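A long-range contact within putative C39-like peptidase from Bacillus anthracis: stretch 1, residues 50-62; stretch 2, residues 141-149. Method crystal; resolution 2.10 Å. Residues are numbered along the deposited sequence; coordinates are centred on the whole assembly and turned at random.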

# COMPACT_ATOMS: atom_id res chain seq x y z
N CYS A 50 7.27 -1.58 2.96
CA CYS A 50 6.62 -0.97 1.78
C CYS A 50 5.29 -0.27 2.12
O CYS A 50 5.04 0.83 1.66
N GLU A 51 4.42 -0.90 2.91
CA GLU A 51 3.17 -0.19 3.29
C GLU A 51 3.35 1.08 4.13
O GLU A 51 2.74 2.15 3.83
N VAL A 52 4.15 0.99 5.18
CA VAL A 52 4.32 2.18 6.02
C VAL A 52 5.13 3.27 5.28
O VAL A 52 4.98 4.47 5.56
N THR A 53 6.01 2.85 4.38
CA THR A 53 6.83 3.83 3.65
C THR A 53 5.99 4.59 2.62
O THR A 53 6.17 5.81 2.49
N SER A 54 5.10 3.88 1.88
CA SER A 54 4.12 4.50 0.98
C SER A 54 3.14 5.44 1.73
O SER A 54 2.80 6.55 1.27
N LEU A 55 2.69 4.95 2.87
CA LEU A 55 1.88 5.74 3.73
C LEU A 55 2.63 7.00 4.17
O LEU A 55 2.04 8.07 4.16
N ALA A 56 3.91 6.89 4.53
CA ALA A 56 4.69 8.07 4.89
C ALA A 56 4.75 9.16 3.79
O ALA A 56 4.45 10.33 4.04
N MET A 57 5.05 8.74 2.57
CA MET A 57 5.01 9.65 1.41
C MET A 57 3.65 10.35 1.25
O MET A 57 3.59 11.57 0.98
N MET A 58 2.57 9.59 1.39
CA MET A 58 1.21 10.13 1.28
C MET A 58 0.94 11.16 2.36
O MET A 58 0.48 12.29 2.07
N LEU A 59 1.23 10.77 3.61
CA LEU A 59 1.04 11.68 4.76
C LEU A 59 1.86 12.99 4.66
O LEU A 59 1.34 14.08 4.94
N GLN A 60 3.15 12.88 4.33
CA GLN A 60 4.00 14.05 4.03
C GLN A 60 3.39 14.99 3.00
O GLN A 60 3.31 16.21 3.23
N TYR A 61 2.99 14.44 1.85
CA TYR A 61 2.37 15.28 0.81
C TYR A 61 1.08 15.93 1.31
O TYR A 61 0.75 17.04 0.93
N ALA A 62 0.34 15.22 2.15
CA ALA A 62 -0.85 15.80 2.77
C ALA A 62 -0.53 16.89 3.82
O ALA A 62 -1.45 17.51 4.35
N ALA A 141 -7.73 14.85 -8.82
CA ALA A 141 -8.08 15.91 -7.86
C ALA A 141 -6.87 16.35 -7.01
O ALA A 141 -6.95 17.31 -6.25
N GLY A 142 -5.74 15.67 -7.16
CA GLY A 142 -4.53 16.12 -6.48
C GLY A 142 -4.13 15.28 -5.28
O GLY A 142 -3.19 15.63 -4.54
N GLN A 143 -4.86 14.19 -5.04
CA GLN A 143 -4.56 13.30 -3.89
C GLN A 143 -4.05 11.93 -4.36
O GLN A 143 -4.80 11.14 -4.94
N PRO A 144 -2.77 11.65 -4.08
CA PRO A 144 -2.19 10.34 -4.46
C PRO A 144 -2.79 9.21 -3.60
O PRO A 144 -3.43 9.47 -2.56
N VAL A 145 -2.60 7.97 -4.04
CA VAL A 145 -3.32 6.86 -3.43
C VAL A 145 -2.32 5.73 -3.08
O VAL A 145 -1.56 5.30 -3.93
N VAL A 146 -2.33 5.27 -1.84
CA VAL A 146 -1.53 4.15 -1.45
C VAL A 146 -2.25 2.86 -1.88
O VAL A 146 -3.45 2.68 -1.58
N ILE A 147 -1.56 1.97 -2.59
CA ILE A 147 -2.22 0.76 -3.08
C ILE A 147 -1.49 -0.54 -2.76
O ILE A 147 -0.25 -0.61 -2.79
N ILE A 148 -2.23 -1.59 -2.43
CA ILE A 148 -1.59 -2.88 -2.25
C ILE A 148 -1.68 -3.64 -3.60
O ILE A 148 -2.75 -3.68 -4.19
N THR A 149 -0.58 -4.22 -4.08
CA THR A 149 -0.57 -4.95 -5.35
C THR A 149 0.45 -6.05 -5.22
O THR A 149 0.74 -6.47 -4.10

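The contact is a largely apolar packing of one helix against one nearly antiparallel strand and the loop that leads into it, with no direct hydrogen bond between the two stretches and a single water joining them at one end. The axes of the helix of stretch 1 and strand 145-149 approach to 8.4 Å at an angle of 168°, so that successive turns of the helix meet residues progressively earlier in stretch 2: E51 lies near I148, S54 near V146 and M58 near P144.

V146 is the centre of the interface. Its CA-to-CB bond points toward the helix, and in the t rotamer (chi1 173°) its two methyl groups spread over the helix surface. V146 CG2 lies 3.6 Å from S54 O, 4.1 Å from L55 N and 3.8 Å from M58 CB, while V146 CG1 sits 3.9 Å from S54 CB. S54 adopts the m rotamer, which brings its OG to 3.0 Å from C50 O, one turn back in the helix. S54 O accepts the helix hydrogen bond from M58 N (3.1 Å); its contact with V146 CG2, a methyl, is van der Waals. The neighbours V145 and I147 point away, as expected from the alternation of a strand.

M58 also points toward stretch 2. With chi1 and chi2 both t, its side chain is extended as far as SD before chi3 (p) turns CE; M58 CG passes 4.1 Å from P144 O. At the other end of the contact, the CA-to-CB bond of I148 points sideways, but its m,m rotamer carries the end of the side chain nearer the helix, and I148 CD1 reaches 3.9 Å from E51 CG. The aliphatic part of E51 thus serves the packing, while its OE2 is hydrogen-bonded elsewhere in the structure.

Y61, farther along the helix, closes the interface on its more exposed side. The CA-to-CB bond of Y61 points toward stretch 2, and in the t rotamer (chi1 -163°) Y61 CD2 packs 3.7 Å from P144 CD, a ring atom of the C-gamma endo proline. The carbonyl of G142 approaches the edge of the tyrosine ring, with G142 O 3.6 Å from Y61 CE2. Water 1 bridges the same two residues: it donates to G142 O at 2.7 Å and is hydrogen-bonded to Y61 OH at 2.7 Å. G142 has positive phi, in a Schellman motif following a helix.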

# COMPACT_ATOMS: atom_id res chain seq x y z
CB CYS A 50 6.44 -1.96 0.62
SG CYS A 50 5.33 -3.38 0.96
CB GLU A 51 2.23 -1.16 4.02
CG GLU A 51 1.97 -2.47 3.28
CD GLU A 51 2.80 -3.68 3.71
OE1 GLU A 51 3.87 -3.52 4.33
OE2 GLU A 51 2.39 -4.84 3.35
CB VAL A 52 4.93 1.89 7.43
CG1 VAL A 52 4.01 0.95 8.27
CG2 VAL A 52 6.41 1.37 7.38
CB THR A 53 8.09 3.17 3.01
OG1 THR A 53 8.87 2.54 4.04
CG2 THR A 53 8.97 4.21 2.34
CB SER A 54 3.28 3.43 0.25
OG SER A 54 4.09 2.58 -0.61
CB LEU A 55 1.36 4.94 4.95
CG LEU A 55 0.40 5.80 5.81
CD1 LEU A 55 -0.88 6.19 5.02
CD2 LEU A 55 0.05 5.09 7.16
CB ALA A 56 6.12 7.65 5.40
CB MET A 57 5.33 8.86 0.10
CG MET A 57 6.83 8.48 -0.11
SD MET A 57 7.24 7.61 -1.71
CE MET A 57 7.11 5.89 -1.24
CB MET A 58 0.14 9.00 1.37
CG MET A 58 -1.38 9.35 0.99
SD MET A 58 -2.70 8.32 1.73
CE MET A 58 -2.68 9.07 3.37
CB LEU A 59 1.41 10.94 6.06
CG LEU A 59 0.35 9.89 6.48
CD1 LEU A 59 0.75 9.19 7.79
CD2 LEU A 59 -1.01 10.57 6.63
CB GLN A 60 5.40 13.62 3.57
CG GLN A 60 6.18 13.05 4.69
CD GLN A 60 7.55 12.56 4.29
OE1 GLN A 60 7.99 12.77 3.14
NE2 GLN A 60 8.25 11.90 5.24
CB TYR A 61 1.99 14.44 -0.39
CG TYR A 61 1.72 15.20 -1.66
CD1 TYR A 61 2.71 16.00 -2.24
CD2 TYR A 61 0.47 15.10 -2.30
CE1 TYR A 61 2.48 16.64 -3.45
CE2 TYR A 61 0.21 15.78 -3.49
CZ TYR A 61 1.22 16.53 -4.06
OH TYR A 61 0.97 17.15 -5.23
CB ALA A 62 -1.72 14.70 3.37
CB ALA A 141 -9.24 15.49 -6.98
CB GLN A 143 -5.77 13.12 -2.95
CG GLN A 143 -6.14 14.37 -2.15
CD GLN A 143 -6.62 15.45 -3.06
OE1 GLN A 143 -7.57 15.24 -3.84
NE2 GLN A 143 -5.95 16.59 -3.03
CB PRO A 144 -0.69 10.52 -4.16
CG PRO A 144 -0.64 11.50 -2.99
CD PRO A 144 -1.88 12.43 -3.19
CB VAL A 145 -4.41 6.33 -4.42
CG1 VAL A 145 -5.28 5.18 -3.81
CG2 VAL A 145 -5.24 7.50 -4.94
CB VAL A 146 -1.28 4.15 0.05
CG1 VAL A 146 -0.56 2.83 0.51
CG2 VAL A 146 -0.54 5.42 0.46
CB ILE A 147 -2.56 0.86 -4.59
CG1 ILE A 147 -1.29 0.79 -5.41
CG2 ILE A 147 -3.42 2.13 -4.94
CD1 ILE A 147 -1.06 -0.58 -6.00
CB ILE A 148 -2.29 -3.72 -1.15
CG1 ILE A 148 -2.38 -2.96 0.18
CG2 ILE A 148 -1.61 -5.10 -0.98
CD1 ILE A 148 -1.08 -2.66 0.79
CB THR A 149 -0.24 -4.05 -6.56
OG1 THR A 149 -0.32 -4.82 -7.77
CG2 THR A 149 1.19 -3.47 -6.46
O HOH W 1 -1.63 17.65 -5.37